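Local coordinates for melanin biosynthesis protein TyrA, putative (Shewanella oneidensis, PDB 2IIZ), which binds heme b and probably acts as a peroxidase of the dye-decolorizing (DyP-type) family, at residues L12-E17 with N61-I66; S22-F27 with D102-L107; V229-E234 with E269-S274. All coordinates share one frame; numbering follows the deposited sequence.

How the contacts relate
Contacts 1 and 2 are neighbours and contact 3 stands apart, although all three reach the same large antiparallel sheet. Strand 61-67 of contact 1 lies beside strand 103-109 of contact 2, with the contact centres about 10 Å apart; probable backbone hydrogen bonds from Phe63 N to His106 O and from Ala65 N to Phe104 O stitch them together. Contact 3 lies on the other side of the chain's centre, about 24 Å from contact 1 and 27 Å from contact 2, centre to centre. It touches the heme directly, whereas the side chains of Glu17 in contact 1 and Tyr24 in contact 2 each remain about 12 Å from it.

Contact 1: L12-E17 with N61-I66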
# COMPACT_ATOMS: atom_id res chain seq x y z
N LEU A 12 -10.23 -15.93 14.47
CA LEU A 12 -8.84 -16.02 14.91
C LEU A 12 -8.11 -14.69 14.84
O LEU A 12 -7.11 -14.50 15.53
CB LEU A 12 -8.10 -17.07 14.09
CG LEU A 12 -8.65 -18.49 14.15
CD1 LEU A 12 -7.81 -19.43 13.32
CD2 LEU A 12 -8.70 -18.97 15.60
N GLY A 13 -8.60 -13.77 14.02
CA GLY A 13 -7.88 -12.49 13.81
C GLY A 13 -8.14 -11.47 14.90
O GLY A 13 -7.52 -10.43 14.93
N VAL A 14 -9.07 -11.77 15.81
CA VAL A 14 -9.48 -10.79 16.81
C VAL A 14 -8.39 -10.59 17.83
O VAL A 14 -8.06 -9.44 18.18
CB VAL A 14 -10.73 -11.21 17.58
CG1 VAL A 14 -11.07 -10.16 18.64
CG2 VAL A 14 -11.92 -11.36 16.62
N CYS A 15 -7.84 -11.71 18.30
CA CYS A 15 -6.79 -11.73 19.31
C CYS A 15 -5.39 -12.01 18.73
O CYS A 15 -4.43 -12.19 19.48
CB CYS A 15 -7.09 -12.77 20.36
SG CYS A 15 -8.57 -12.49 21.33
N ALA A 16 -5.27 -12.06 17.41
CA ALA A 16 -4.01 -12.48 16.81
C ALA A 16 -2.86 -11.61 17.28
O ALA A 16 -3.04 -10.41 17.53
CB ALA A 16 -4.09 -12.46 15.29
N GLU A 17 -1.69 -12.21 17.40
CA GLU A 17 -0.45 -11.45 17.59
C GLU A 17 -0.20 -10.58 16.36
O GLU A 17 -0.81 -10.77 15.29
CB GLU A 17 0.74 -12.39 17.83
CG GLU A 17 0.69 -13.19 19.13
CD GLU A 17 0.70 -12.32 20.37
OE1 GLU A 17 1.23 -11.18 20.29
OE2 GLU A 17 0.18 -12.76 21.44
N ASN A 61 -4.19 -14.16 9.30
CA ASN A 61 -5.38 -14.19 10.13
C ASN A 61 -6.25 -12.99 9.85
O ASN A 61 -5.79 -12.04 9.21
CB ASN A 61 -5.02 -14.21 11.60
CG ASN A 61 -4.37 -12.95 12.03
OD1 ASN A 61 -5.05 -11.94 12.29
ND2 ASN A 61 -3.04 -12.97 12.10
N GLY A 62 -7.49 -13.04 10.33
CA GLY A 62 -8.52 -12.13 9.88
C GLY A 62 -9.86 -12.27 10.60
O GLY A 62 -10.10 -13.25 11.31
N PHE A 63 -10.72 -11.29 10.41
CA PHE A 63 -12.07 -11.38 10.88
C PHE A 63 -13.03 -10.55 10.04
O PHE A 63 -12.61 -9.60 9.39
CB PHE A 63 -12.18 -11.08 12.40
CG PHE A 63 -11.92 -9.66 12.79
CD1 PHE A 63 -12.86 -8.66 12.55
CD2 PHE A 63 -10.75 -9.31 13.43
CE1 PHE A 63 -12.61 -7.33 12.93
CE2 PHE A 63 -10.51 -8.00 13.80
CZ PHE A 63 -11.45 -7.01 13.55
N VAL A 64 -14.30 -10.94 10.08
CA VAL A 64 -15.43 -10.14 9.59
C VAL A 64 -16.28 -9.68 10.77
O VAL A 64 -16.71 -10.49 11.59
CB VAL A 64 -16.38 -10.94 8.68
CG1 VAL A 64 -17.33 -10.00 7.94
CG2 VAL A 64 -15.59 -11.77 7.69
N ALA A 65 -16.52 -8.36 10.81
CA ALA A 65 -17.37 -7.72 11.81
C ALA A 65 -18.44 -6.91 11.13
O ALA A 65 -18.31 -6.55 9.96
CB ALA A 65 -16.56 -6.83 12.71
N ILE A 66 -19.49 -6.62 11.90
CA ILE A 66 -20.77 -6.13 11.39
C ILE A 66 -21.18 -4.82 12.09
O ILE A 66 -21.14 -4.74 13.31
CB ILE A 66 -21.84 -7.22 11.65
CG1 ILE A 66 -21.55 -8.42 10.75
CG2 ILE A 66 -23.25 -6.70 11.40
CD1 ILE A 66 -21.99 -9.69 11.36
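Gly13 and Ala16 rest on Asn61, Gly62 and Phe63 in a buried loop-on-strand contact, in which the segment leading into strand 21-29 lies against strand 61-67 of the large antiparallel sheet. The backbones come close, with Gly13 CA 4.0 Å from Gly62 CA, and a side chain on Gly13 would run into the Gly62 carbonyl carbon. A single weak hydrogen bond joins them, Gly13 N to Gly62 O at 3.1 Å. Beside it, the amide of Asn61 meets the methyl of Ala16: CG is set between the backbone N and the carbonyl carbon (chi1 66°), and OD1 comes within 3.2 Å of Ala16 CB. The other amide atom, ND2, is hydrogen-bonded to Asn19 OD1. An alanine at Asn61 would probably leave Asn19 OD1 without this partner and open a gap beside the Ala16 methyl. Phe63 turns its edge to the loop, with Gly13 C in the ring plane 3.7 Å from CD2, while the side chains of Val14 and Phe63 cross at about a right angle, Val14 CG2 lying 4.0 Å from Phe63 CD2. Gln244 binds the carbonyls of Val14 and Ala16. The receiving strand is the second of the beta-alpha-beta-beta-alpha-beta order of a ferredoxin-like domain, as in other DyP-type peroxidases.

Contact 2: S22-F27 with D102-L107; sequences SVYLMF and DLFVHL
The selenomethionine at Met26 lays its terminal methyl over one face of the Phe104 ring, CE standing 3.7 Å from the ring centroid and 27° off its normal. A bend at chi2 (-67°) turns SE toward the neighbouring strand, which gives a Met-aromatic contact as well as the CH-pi one. Phe104 meets Tyr24 differently, taking Tyr24 CB at its edge, 3.9 Å from Phe104 CE1. Next along, Tyr24 and His106 lie side by side with their planes at 51°, Tyr24 CE1 being 3.5 Å from His106 CE1. The Tyr24 hydroxyl is hydrogen-bonded to Ser22 OG at 2.8 Å. Six backbone bonds hold the antiparallel pairing, among them Phe27 N to Leu103 O at 2.8 Å, and a classic beta bulge sets Asp102 and Leu103 both opposite Phe27. Asp102 OD2 then binds the backbone N of Ala29. Tyr24, Met26, Phe104 and His106 lie on one face of the sheet; Val23, Leu25, Phe27, Leu103, Val105 and Leu107 lie on the other, where helix 112-125 packs on Val23 and Leu107, and Leu25 meets Leu251 of the second subunit. These are the two central strands of a ferredoxin-like sheet. The chemistry implies that backbone bonding fixes the register, while apolar and aromatic packing joins the buried faces to their neighbours.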
# COMPACT_ATOMS: atom_id res chain seq x y z
N SER A 22 -1.52 -5.52 6.75
CA SER A 22 -2.95 -5.68 6.95
C SER A 22 -3.76 -4.92 5.90
O SER A 22 -3.27 -3.96 5.28
CB SER A 22 -3.33 -5.10 8.31
OG SER A 22 -3.10 -3.71 8.29
N VAL A 23 -5.01 -5.36 5.72
CA VAL A 23 -5.98 -4.69 4.83
C VAL A 23 -7.29 -4.48 5.59
O VAL A 23 -7.76 -5.36 6.35
CB VAL A 23 -6.25 -5.50 3.59
CG1 VAL A 23 -7.21 -4.79 2.65
CG2 VAL A 23 -4.93 -5.79 2.87
N TYR A 24 -7.87 -3.30 5.38
CA TYR A 24 -9.07 -2.88 6.08
C TYR A 24 -10.13 -2.47 5.04
O TYR A 24 -9.94 -1.52 4.26
CB TYR A 24 -8.76 -1.72 7.03
CG TYR A 24 -7.57 -1.91 7.95
CD1 TYR A 24 -7.60 -2.85 8.98
CD2 TYR A 24 -6.42 -1.16 7.80
CE1 TYR A 24 -6.50 -3.02 9.84
CE2 TYR A 24 -5.32 -1.32 8.65
CZ TYR A 24 -5.37 -2.25 9.65
OH TYR A 24 -4.27 -2.39 10.46
N LEU A 25 -11.24 -3.20 5.03
CA LEU A 25 -12.26 -3.04 4.01
C LEU A 25 -13.59 -2.81 4.66
O LEU A 25 -14.05 -3.61 5.48
CB LEU A 25 -12.35 -4.28 3.13
CG LEU A 25 -11.07 -4.76 2.49
CD1 LEU A 25 -11.32 -6.06 1.71
CD2 LEU A 25 -10.50 -3.68 1.58
N MSE A 26 -14.18 -1.70 4.25
CA MSE A 26 -15.46 -1.22 4.73
C MSE A 26 -16.44 -1.31 3.59
O MSE A 26 -16.19 -0.75 2.52
CB MSE A 26 -15.28 0.21 5.15
CG MSE A 26 -14.33 0.32 6.30
SE MSE A 26 -15.18 -0.52 7.82
CE MSE A 26 -13.75 -0.09 9.08
N PHE A 27 -17.54 -2.04 3.83
CA PHE A 27 -18.58 -2.27 2.83
C PHE A 27 -19.92 -1.80 3.36
O PHE A 27 -20.21 -1.93 4.55
CB PHE A 27 -18.77 -3.76 2.50
CG PHE A 27 -17.56 -4.41 1.91
CD1 PHE A 27 -17.35 -4.40 0.54
CD2 PHE A 27 -16.64 -5.05 2.73
CE1 PHE A 27 -16.24 -5.01 -0.02
CE2 PHE A 27 -15.53 -5.66 2.19
CZ PHE A 27 -15.33 -5.64 0.80
N ASP A 102 -21.57 -0.79 7.25
CA ASP A 102 -22.34 -2.02 7.44
C ASP A 102 -21.47 -3.24 7.77
O ASP A 102 -21.81 -4.05 8.64
CB ASP A 102 -23.19 -2.34 6.20
CG ASP A 102 -24.33 -1.35 5.99
OD1 ASP A 102 -24.56 -0.48 6.86
OD2 ASP A 102 -24.99 -1.45 4.95
N LEU A 103 -20.35 -3.36 7.06
CA LEU A 103 -19.45 -4.49 7.24
C LEU A 103 -17.99 -4.07 7.19
O LEU A 103 -17.61 -3.19 6.41
CB LEU A 103 -19.67 -5.53 6.16
CG LEU A 103 -21.03 -6.23 6.10
CD1 LEU A 103 -21.07 -7.06 4.84
CD2 LEU A 103 -21.25 -7.10 7.33
N PHE A 104 -17.20 -4.73 8.03
CA PHE A 104 -15.78 -4.52 8.13
C PHE A 104 -15.10 -5.88 7.98
O PHE A 104 -15.45 -6.85 8.68
CB PHE A 104 -15.46 -3.87 9.47
CG PHE A 104 -13.98 -3.67 9.75
CD1 PHE A 104 -13.09 -3.32 8.75
CD2 PHE A 104 -13.49 -3.82 11.04
CE1 PHE A 104 -11.74 -3.13 9.02
CE2 PHE A 104 -12.16 -3.64 11.32
CZ PHE A 104 -11.28 -3.29 10.30
N VAL A 105 -14.13 -5.94 7.06
CA VAL A 105 -13.30 -7.10 6.87
C VAL A 105 -11.87 -6.69 7.20
O VAL A 105 -11.25 -5.85 6.51
CB VAL A 105 -13.37 -7.63 5.41
CG1 VAL A 105 -12.42 -8.77 5.21
CG2 VAL A 105 -14.78 -8.09 5.08
N HIS A 106 -11.36 -7.31 8.25
CA HIS A 106 -10.04 -7.04 8.80
C HIS A 106 -9.13 -8.19 8.46
O HIS A 106 -9.35 -9.31 8.95
CB HIS A 106 -10.18 -6.96 10.30
CG HIS A 106 -8.89 -6.73 11.02
ND1 HIS A 106 -8.49 -5.48 11.42
CD2 HIS A 106 -7.94 -7.59 11.42
CE1 HIS A 106 -7.33 -5.57 12.05
NE2 HIS A 106 -6.97 -6.84 12.06
N LEU A 107 -8.12 -7.92 7.63
CA LEU A 107 -7.23 -8.97 7.14
C LEU A 107 -5.78 -8.71 7.48
O LEU A 107 -5.31 -7.58 7.38
CB LEU A 107 -7.36 -9.13 5.62
CG LEU A 107 -8.77 -9.29 5.08
CD1 LEU A 107 -8.75 -9.36 3.55
CD2 LEU A 107 -9.47 -10.50 5.67

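Contact 3: V229-E234 with E269-S274. With HEM (protoporphyrin IX containing Fe), chain C.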
# COMPACT_ATOMS: atom_id res chain seq x y z
N VAL A 229 -5.42 7.16 29.50
CA VAL A 229 -6.07 5.92 29.05
C VAL A 229 -5.77 4.69 29.92
O VAL A 229 -6.15 3.57 29.57
CB VAL A 229 -5.67 5.56 27.59
CG1 VAL A 229 -6.04 6.68 26.63
CG2 VAL A 229 -4.20 5.26 27.52
N ASN A 230 -5.08 4.87 31.04
CA ASN A 230 -4.98 3.84 32.07
C ASN A 230 -5.96 4.18 33.18
O ASN A 230 -5.69 5.06 33.99
CB ASN A 230 -3.56 3.71 32.65
CG ASN A 230 -3.44 2.55 33.64
OD1 ASN A 230 -3.98 2.61 34.76
ND2 ASN A 230 -2.74 1.49 33.23
N LEU A 231 -7.09 3.47 33.18
CA LEU A 231 -8.20 3.70 34.09
C LEU A 231 -8.45 2.49 34.98
O LEU A 231 -8.04 1.36 34.67
CB LEU A 231 -9.47 4.00 33.28
CG LEU A 231 -9.32 5.10 32.22
CD1 LEU A 231 -10.45 5.07 31.19
CD2 LEU A 231 -9.22 6.47 32.91
N LYS A 232 -9.13 2.74 36.08
CA LYS A 232 -9.56 1.69 36.99
C LYS A 232 -11.06 1.86 37.21
O LYS A 232 -11.58 2.98 37.18
CB LYS A 232 -8.78 1.76 38.31
CG LYS A 232 -7.34 1.22 38.17
CD LYS A 232 -6.50 1.42 39.42
CE LYS A 232 -5.10 0.82 39.23
N ASP A 233 -11.74 0.74 37.43
CA ASP A 233 -13.19 0.74 37.57
C ASP A 233 -13.62 1.21 38.97
O ASP A 233 -12.77 1.58 39.79
CB ASP A 233 -13.77 -0.65 37.22
CG ASP A 233 -13.52 -1.71 38.30
OD1 ASP A 233 -13.01 -1.40 39.40
OD2 ASP A 233 -13.85 -2.88 38.02
N GLU A 234 -14.92 1.18 39.23
CA GLU A 234 -15.45 1.63 40.52
C GLU A 234 -14.98 0.79 41.72
O GLU A 234 -15.23 1.15 42.87
CB GLU A 234 -16.99 1.67 40.47
N GLU A 269 -14.95 3.53 25.31
CA GLU A 269 -15.66 4.81 25.45
C GLU A 269 -15.13 5.62 26.62
O GLU A 269 -14.76 6.80 26.47
CB GLU A 269 -17.17 4.60 25.61
CG GLU A 269 -17.95 5.89 25.45
CD GLU A 269 -19.45 5.74 25.73
OE1 GLU A 269 -20.05 4.75 25.28
OE2 GLU A 269 -20.01 6.63 26.42
N LYS A 270 -15.09 4.99 27.78
CA LYS A 270 -14.49 5.61 28.94
C LYS A 270 -13.07 6.15 28.66
O LYS A 270 -12.73 7.25 29.10
CB LYS A 270 -14.49 4.61 30.10
CG LYS A 270 -15.88 4.38 30.71
CD LYS A 270 -15.95 3.08 31.50
CE LYS A 270 -17.01 3.14 32.62
NZ LYS A 270 -18.25 3.86 32.19
N MSE A 271 -12.26 5.38 27.93
CA MSE A 271 -10.91 5.84 27.55
C MSE A 271 -10.98 7.05 26.66
O MSE A 271 -10.26 8.01 26.88
CB MSE A 271 -10.12 4.74 26.84
CG MSE A 271 -9.51 3.73 27.78
SE MSE A 271 -9.04 2.06 26.91
CE MSE A 271 -8.36 1.14 28.36
N LEU A 272 -11.84 7.01 25.66
CA LEU A 272 -11.96 8.09 24.70
C LEU A 272 -12.47 9.37 25.38
O LEU A 272 -11.98 10.47 25.13
CB LEU A 272 -12.89 7.69 23.59
CG LEU A 272 -13.00 8.66 22.43
CD1 LEU A 272 -11.71 8.68 21.63
CD2 LEU A 272 -14.23 8.32 21.53
N HIS A 273 -13.46 9.22 26.25
CA HIS A 273 -13.94 10.35 27.03
C HIS A 273 -12.78 10.97 27.81
O HIS A 273 -12.50 12.16 27.69
CB HIS A 273 -15.07 9.89 27.95
CG HIS A 273 -15.65 10.98 28.78
ND1 HIS A 273 -14.92 11.68 29.71
CD2 HIS A 273 -16.91 11.48 28.83
CE1 HIS A 273 -15.69 12.58 30.30
NE2 HIS A 273 -16.91 12.47 29.78
N SER A 274 -12.09 10.14 28.60
CA SER A 274 -10.89 10.59 29.32
C SER A 274 -9.85 11.28 28.43
O SER A 274 -9.15 12.18 28.90
CB SER A 274 -10.24 9.42 30.06
OG SER A 274 -8.92 9.76 30.42
CHA HEM C . -0.93 3.18 25.06
CHB HEM C . -0.23 5.47 20.88
CHC HEM C . -4.94 6.15 20.39
CHD HEM C . -5.71 3.40 24.24
C1A HEM C . -0.33 3.77 23.98
C2A HEM C . 1.10 3.89 23.79
C3A HEM C . 1.28 4.53 22.62
C4A HEM C . -0.02 4.82 22.06
CMA HEM C . 2.61 4.91 21.94
CAA HEM C . 2.19 3.36 24.76
CBA HEM C . 2.61 1.92 24.42
CGA HEM C . 1.59 0.92 24.90
O1A HEM C . 0.84 0.33 24.06
O2A HEM C . 1.50 0.68 26.14
C1B HEM C . -1.44 5.86 20.40
C2B HEM C . -1.64 6.63 19.19
C3B HEM C . -2.96 6.82 19.06
C4B HEM C . -3.61 6.17 20.17
CMB HEM C . -0.48 7.10 18.28
CAB HEM C . -3.74 7.56 17.96
CBB HEM C . -3.24 8.64 17.38
C1C HEM C . -5.54 5.48 21.40
C2C HEM C . -6.96 5.47 21.64
C3C HEM C . -7.19 4.71 22.71
C4C HEM C . -5.90 4.22 23.17
CMC HEM C . -7.96 6.24 20.76
CAC HEM C . -8.53 4.37 23.39
CBC HEM C . -9.72 4.84 22.99
C1D HEM C . -4.51 3.06 24.80
C2D HEM C . -4.36 2.19 25.94
C3D HEM C . -2.87 2.12 26.20
C4D HEM C . -2.27 2.96 25.19
CMD HEM C . -5.49 1.49 26.72
CAD HEM C . -2.13 1.34 27.29
CBD HEM C . -1.87 2.30 28.44
CGD HEM C . -1.41 1.58 29.69
O1D HEM C . -0.19 1.67 30.02
O2D HEM C . -2.27 0.93 30.35
NA HEM C . -0.99 4.35 22.92
NB HEM C . -2.66 5.59 20.98
NC HEM C . -4.91 4.70 22.34
ND HEM C . -3.27 3.50 24.39
FE HEM C . -2.93 4.72 22.75
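Met271, a selenomethionine on helix 266-276, touches the heme as well as Val229 and Leu231, and its atoms can be taken in turn. CB lies against the vinyl group of the porphyrin, 3.8 Å from HEM CAC. CG, placed anti to the carbonyl carbon by chi1 of -80°, turns to the protein instead and meets the methyl CD1 of Leu231 at 3.8 Å. From there the chain is extended, and SE arrives beside a ring methyl, HEM CMD. The tip repeats both themes: CE presses on the same methyl, HEM CMD, at 3.3 Å, and comes within 3.5 Å of the carbonyl oxygen of Val229.

This is a wall of the heme pocket of a DyP-type peroxidase, formed where the chain leaves helix 225-228, which begins at the axial ligand His225. Val229, whose side chain lies about 4 Å from that of His225, brings its CG2 to pyrrole D, 3.5 Å from HEM C2D. The next residue works by polarity: Asn230 has CG anti to its backbone N (chi1 -175°), and its ND2 donates a hydrogen bond of 3.0 Å to the propionate oxygen HEM O2D, with an angle of 153° at the hydrogen. The same cofactor is also hydrogen-bonded by Arg243, Gly153 and Glu155.

Farther from the porphyrin, Leu231 points toward the helix and meets it with both methyls. CD1 lies over the backbone between Lys270 and Met271, whereas CD2 reaches Ser274 OG at 4.1 Å. That hydroxyl is itself hydrogen-bonded to the carbonyl of Arg228, tying the helix to the residue just before Val229.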